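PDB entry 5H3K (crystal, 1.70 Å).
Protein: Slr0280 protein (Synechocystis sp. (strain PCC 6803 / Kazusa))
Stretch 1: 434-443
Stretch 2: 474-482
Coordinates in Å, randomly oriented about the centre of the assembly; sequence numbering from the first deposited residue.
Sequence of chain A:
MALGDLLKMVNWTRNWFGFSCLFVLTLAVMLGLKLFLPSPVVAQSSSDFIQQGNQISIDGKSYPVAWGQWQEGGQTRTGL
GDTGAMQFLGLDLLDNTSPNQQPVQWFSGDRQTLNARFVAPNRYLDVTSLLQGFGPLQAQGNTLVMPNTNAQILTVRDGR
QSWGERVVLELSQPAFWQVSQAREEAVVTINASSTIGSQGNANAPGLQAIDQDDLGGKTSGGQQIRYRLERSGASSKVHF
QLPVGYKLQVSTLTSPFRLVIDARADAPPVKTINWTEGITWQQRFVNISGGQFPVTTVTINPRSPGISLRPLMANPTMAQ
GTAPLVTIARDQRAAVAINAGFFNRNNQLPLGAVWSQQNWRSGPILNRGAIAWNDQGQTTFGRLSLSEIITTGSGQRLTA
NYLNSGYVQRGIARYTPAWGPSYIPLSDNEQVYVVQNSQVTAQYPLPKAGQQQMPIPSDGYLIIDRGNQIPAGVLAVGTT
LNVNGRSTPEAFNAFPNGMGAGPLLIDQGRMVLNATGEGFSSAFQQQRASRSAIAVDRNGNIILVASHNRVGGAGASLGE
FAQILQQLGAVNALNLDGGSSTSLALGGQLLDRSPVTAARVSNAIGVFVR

Stretch 1 (434-443) VVQNSQVTAQ
Stretch 2 474-482: VLAVGTTLN

Two tight turns meet here, and three backbone hydrogen bonds with a single beta bridge do the joining. Stretch 1 is a hairpin: strand 434-436, a type I' turn from Q436 to Q439 with N437 (50/47) and S438 (68/14) both left-handed, then strand 439-443. Its returning strand receives stretch 2, with Q439 opposite T480, CA to CA 4.4 Å, running antiparallel, so S438 lies near L481; beyond the bridge the type II turn folds stretch 2 back, and V440 CA comes nearest V477 CA, at 5.0 Å.

L481 N donates to S438 O at 2.7 Å, V440 N to T479 O at 2.9 Å, and G478 N to V440 O at 2.8 Å. Between them, T480 CA sits 3.2 Å from S438 O and Q439 CA 3.2 Å from T479 O, both CA-H...O contacts.

Stretch 2 bends through a type II turn, A476 to T479. G478 at 104/-17 suits glycine, since a CB would jam against the preceding carbonyl. T479, chi1 m, ties the turn by donating OG1 to A476 O at 2.7 Å.

V440, chi1 t, points toward stretch 2 and is the most covered residue: its CG2 lies 3.9 Å from L481 CD1 and 4.3 Å from L475 CB. V435, also t, adds CG2 to L481 CD1 at 3.8 Å. L481 and L475 are both mt, and these compact, branched aliphatics fill the buried side without polar groups to satisfy.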

ATOM      1  N   VAL A 434      18.164  -4.401 -31.845  1.00  7.99           N
ATOM      2  CA  VAL A 434      18.709  -5.160 -30.730  1.00  7.91           C
ATOM      3  C   VAL A 434      20.116  -4.658 -30.418  1.00 12.04           C
ATOM      4  O   VAL A 434      20.964  -4.568 -31.313  1.00 11.13           O
ATOM      5  CB  VAL A 434      18.746  -6.670 -31.036  1.00  9.08           C
ATOM      6  CG1 VAL A 434      19.241  -7.438 -29.826  1.00 10.06           C
ATOM      7  CG2 VAL A 434      17.370  -7.161 -31.449  1.00 11.70           C
ATOM      8  N   VAL A 435      20.358  -4.312 -29.155  1.00  5.86           N
ATOM      9  CA  VAL A 435      21.671  -3.838 -28.719  1.00  7.11           C
ATOM     10  C   VAL A 435      22.255  -4.828 -27.711  1.00 10.59           C
ATOM     11  O   VAL A 435      21.587  -5.222 -26.750  1.00  9.03           O
ATOM     12  CB  VAL A 435      21.592  -2.418 -28.109  1.00  8.28           C
ATOM     13  CG1 VAL A 435      22.982  -1.925 -27.733  1.00  9.09           C
ATOM     14  CG2 VAL A 435      20.930  -1.451 -29.092  1.00  7.56           C
ATOM     15  N   GLN A 436      23.486  -5.267 -27.957  1.00  7.84           N
ATOM     16  CA  GLN A 436      24.178  -6.165 -27.039  1.00  9.14           C
ATOM     17  C   GLN A 436      25.571  -5.634 -26.824  1.00 11.76           C
ATOM     18  O   GLN A 436      26.277  -5.359 -27.785  1.00 10.30           O
ATOM     19  CB  GLN A 436      24.254  -7.582 -27.608  1.00 11.28           C
ATOM     20  CG  GLN A 436      22.915  -8.246 -27.823  1.00 15.40           C
ATOM     21  CD  GLN A 436      23.041  -9.648 -28.395  1.00 20.35           C
ATOM     22  OE1 GLN A 436      22.858  -9.865 -29.599  1.00 21.56           O
ATOM     23  NE2 GLN A 436      23.351 -10.609 -27.534  1.00 19.30           N
ATOM     24  N   ASN A 437      25.953  -5.452 -25.566  1.00 13.54           N
ATOM     25  CA  ASN A 437      27.270  -4.920 -25.236  1.00 15.11           C
ATOM     26  C   ASN A 437      27.583  -3.645 -26.017  1.00 15.43           C
ATOM     27  O   ASN A 437      28.661  -3.510 -26.608  1.00 15.55           O
ATOM     28  CB  ASN A 437      28.361  -5.968 -25.478  1.00 16.43           C
ATOM     29  CG  ASN A 437      29.634  -5.649 -24.729  1.00 25.70           C
ATOM     30  OD1 ASN A 437      29.593  -5.112 -23.619  1.00 24.71           O
ATOM     31  ND2 ASN A 437      30.778  -5.958 -25.336  1.00 27.18           N
ATOM     32  N   SER A 438      26.614  -2.732 -26.032  1.00 10.17           N
ATOM     33  CA  SER A 438      26.762  -1.415 -26.666  1.00 10.89           C
ATOM     34  C   SER A 438      26.887  -1.411 -28.194  1.00 11.38           C
ATOM     35  O   SER A 438      27.257  -0.392 -28.774  1.00 14.19           O
ATOM     36  CB  SER A 438      27.926  -0.626 -26.052  1.00 16.21           C
ATOM     37  OG  SER A 438      27.735  -0.415 -24.662  1.00 20.69           O
ATOM     38  N   GLN A 439      26.575  -2.528 -28.842  1.00 10.66           N
ATOM     39  CA  GLN A 439      26.571  -2.572 -30.307  1.00 10.38           C
ATOM     40  C   GLN A 439      25.251  -3.084 -30.855  1.00  6.94           C
ATOM     41  O   GLN A 439      24.676  -4.033 -30.322  1.00  7.61           O
ATOM     42  CB  GLN A 439      27.700  -3.469 -30.845  1.00 12.37           C
ATOM     43  CG  GLN A 439      29.085  -2.887 -30.734  1.00 19.95           C
ATOM     44  CD  GLN A 439      30.129  -3.747 -31.421  1.00 21.02           C
ATOM     45  OE1 GLN A 439      30.438  -3.549 -32.596  1.00 23.15           O
ATOM     46  NE2 GLN A 439      30.673  -4.709 -30.691  1.00 26.38           N
ATOM     47  N   VAL A 440      24.780  -2.468 -31.938  1.00  6.40           N
ATOM     48  CA  VAL A 440      23.606  -2.959 -32.644  1.00  7.63           C
ATOM     49  C   VAL A 440      23.930  -4.311 -33.272  1.00 12.74           C
ATOM     50  O   VAL A 440      24.951  -4.460 -33.961  1.00 11.48           O
ATOM     51  CB  VAL A 440      23.147  -1.986 -33.745  1.00  8.87           C
ATOM     52  CG1 VAL A 440      21.934  -2.540 -34.453  1.00 10.08           C
ATOM     53  CG2 VAL A 440      22.835  -0.603 -33.155  1.00  9.52           C
ATOM     54  N   THR A 441      23.076  -5.300 -33.024  1.00 10.50           N
ATOM     55  CA  THR A 441      23.328  -6.638 -33.533  1.00 12.44           C
ATOM     56  C   THR A 441      22.247  -7.113 -34.509  1.00 16.82           C
ATOM     57  O   THR A 441      22.481  -8.032 -35.295  1.00 15.26           O
ATOM     58  CB  THR A 441      23.474  -7.634 -32.386  1.00 15.19           C
ATOM     59  OG1 THR A 441      23.866  -8.904 -32.916  1.00 36.16           O
ATOM     60  CG2 THR A 441      22.162  -7.776 -31.667  1.00  7.84           C
ATOM     61  N   ALA A 442      21.071  -6.489 -34.467  1.00 13.50           N
ATOM     62  CA  ALA A 442      19.971  -6.873 -35.349  1.00 13.39           C
ATOM     63  C   ALA A 442      18.924  -5.771 -35.462  1.00 15.32           C
ATOM     64  O   ALA A 442      18.847  -4.897 -34.598  1.00 12.76           O
ATOM     65  CB  ALA A 442      19.334  -8.182 -34.865  1.00 14.97           C
ATOM     66  N   GLN A 443      18.149  -5.797 -36.543  1.00 14.37           N
ATOM     67  CA  GLN A 443      16.981  -4.930 -36.707  1.00 16.89           C
ATOM     68  C   GLN A 443      15.855  -5.781 -37.283  1.00 25.07           C
ATOM     69  O   GLN A 443      16.092  -6.569 -38.204  1.00 21.96           O
ATOM     70  CB  GLN A 443      17.274  -3.752 -37.644  1.00 21.47           C
ATOM     71  CG  GLN A 443      16.023  -2.975 -38.089  1.00 23.41           C
ATOM     72  CD  GLN A 443      16.331  -1.833 -39.055  1.00 28.02           C
ATOM     73  OE1 GLN A 443      17.480  -1.628 -39.447  1.00 30.60           O
ATOM     74  NE2 GLN A 443      15.295  -1.085 -39.445  1.00 23.72           N
ATOM     75  N   VAL A 474      21.190   5.008 -39.695  1.00 18.05           N
ATOM     76  CA  VAL A 474      21.764   5.546 -38.463  1.00 18.48           C
ATOM     77  C   VAL A 474      22.179   4.431 -37.495  1.00 12.94           C
ATOM     78  O   VAL A 474      23.222   4.518 -36.842  1.00 15.76           O
ATOM     79  CB  VAL A 474      20.773   6.521 -37.779  1.00 20.50           C
ATOM     80  CG1 VAL A 474      21.290   6.973 -36.425  1.00 16.23           C
ATOM     81  CG2 VAL A 474      20.531   7.730 -38.673  1.00 24.02           C
ATOM     82  N   LEU A 475      21.358   3.388 -37.415  1.00 13.91           N
ATOM     83  CA  LEU A 475      21.632   2.254 -36.524  1.00 11.11           C
ATOM     84  C   LEU A 475      21.974   0.973 -37.279  1.00 15.03           C
ATOM     85  O   LEU A 475      21.342  -0.070 -37.068  1.00 13.96           O
ATOM     86  CB  LEU A 475      20.436   1.992 -35.608  1.00 10.70           C
ATOM     87  CG  LEU A 475      20.079   3.120 -34.640  1.00 12.11           C
ATOM     88  CD1 LEU A 475      18.925   2.696 -33.727  1.00 12.52           C
ATOM     89  CD2 LEU A 475      21.288   3.535 -33.832  1.00 11.54           C
ATOM     90  N   ALA A 476      22.979   1.041 -38.147  1.00 13.65           N
ATOM     91  CA  ALA A 476      23.440  -0.148 -38.866  1.00 11.91           C
ATOM     92  C   ALA A 476      23.965  -1.219 -37.903  1.00  9.33           C
ATOM     93  O   ALA A 476      24.528  -0.895 -36.854  1.00  9.14           O
ATOM     94  CB  ALA A 476      24.517   0.232 -39.871  1.00 14.87           C
ATOM     95  N   VAL A 477      23.789  -2.489 -38.264  1.00  6.97           N
ATOM     96  CA  VAL A 477      24.386  -3.595 -37.503  1.00  8.69           C
ATOM     97  C   VAL A 477      25.893  -3.357 -37.335  1.00 11.72           C
ATOM     98  O   VAL A 477      26.610  -3.086 -38.314  1.00 10.04           O
ATOM     99  CB  VAL A 477      24.111  -4.965 -38.190  1.00 10.18           C
ATOM    100  CG1 VAL A 477      24.857  -6.102 -37.490  1.00 10.80           C
ATOM    101  CG2 VAL A 477      22.608  -5.249 -38.229  1.00 11.55           C
ATOM    102  N   GLY A 478      26.365  -3.409 -36.092  1.00  8.36           N
ATOM    103  CA  GLY A 478      27.767  -3.156 -35.807  1.00  8.61           C
ATOM    104  C   GLY A 478      28.028  -1.796 -35.194  1.00 12.12           C
ATOM    105  O   GLY A 478      29.103  -1.564 -34.624  1.00 11.34           O
ATOM    106  N   THR A 479      27.058  -0.887 -35.308  1.00  8.35           N
ATOM    107  CA  THR A 479      27.216   0.458 -34.742  1.00 11.63           C
ATOM    108  C   THR A 479      27.354   0.408 -33.212  1.00 11.38           C
ATOM    109  O   THR A 479      26.611  -0.319 -32.529  1.00 11.03           O
ATOM    110  CB  THR A 479      26.030   1.381 -35.130  1.00 12.38           C
ATOM    111  OG1 THR A 479      25.878   1.374 -36.555  1.00 13.34           O
ATOM    112  CG2 THR A 479      26.278   2.814 -34.673  1.00 13.72           C
ATOM    113  N   THR A 480      28.310   1.170 -32.687  1.00  9.37           N
ATOM    114  CA  THR A 480      28.526   1.296 -31.243  1.00 13.15           C
ATOM    115  C   THR A 480      27.644   2.424 -30.688  1.00 13.36           C
ATOM    116  O   THR A 480      27.484   3.451 -31.340  1.00  9.78           O
ATOM    117  CB  THR A 480      30.019   1.573 -30.947  1.00 16.76           C
ATOM    118  OG1 THR A 480      30.772   0.376 -31.191  1.00 20.11           O
ATOM    119  CG2 THR A 480      30.230   1.980 -29.498  1.00 20.15           C
ATOM    120  N   LEU A 481      27.054   2.226 -29.503  1.00 11.37           N
ATOM    121  CA  LEU A 481      26.131   3.218 -28.940  1.00 11.17           C
ATOM    122  C   LEU A 481      26.483   3.586 -27.508  1.00 10.97           C
ATOM    123  O   LEU A 481      26.896   2.737 -26.712  1.00 12.01           O
ATOM    124  CB  LEU A 481      24.680   2.716 -28.974  1.00 11.58           C
ATOM    125  CG  LEU A 481      24.052   2.324 -30.306  1.00 12.53           C
ATOM    126  CD1 LEU A 481      22.671   1.728 -30.069  1.00 10.95           C
ATOM    127  CD2 LEU A 481      23.951   3.523 -31.230  1.00 14.90           C
ATOM    128  N   ASN A 482      26.322   4.863 -27.190  1.00 12.04           N
ATOM    129  CA  ASN A 482      26.337   5.315 -25.809  1.00 13.61           C
ATOM    130  C   ASN A 482      24.982   5.919 -25.469  1.00 12.77           C
ATOM    131  O   ASN A 482      24.416   6.659 -26.266  1.00 13.13           O
ATOM    132  CB  ASN A 482      27.439   6.353 -25.585  1.00 16.85           C
ATOM    133  CG  ASN A 482      27.286   7.083 -24.266  1.00 25.06           C
ATOM    134  OD1 ASN A 482      26.823   8.226 -24.227  1.00 25.49           O
ATOM    135  ND2 ASN A 482      27.659   6.418 -23.171  1.00 28.42           N
TER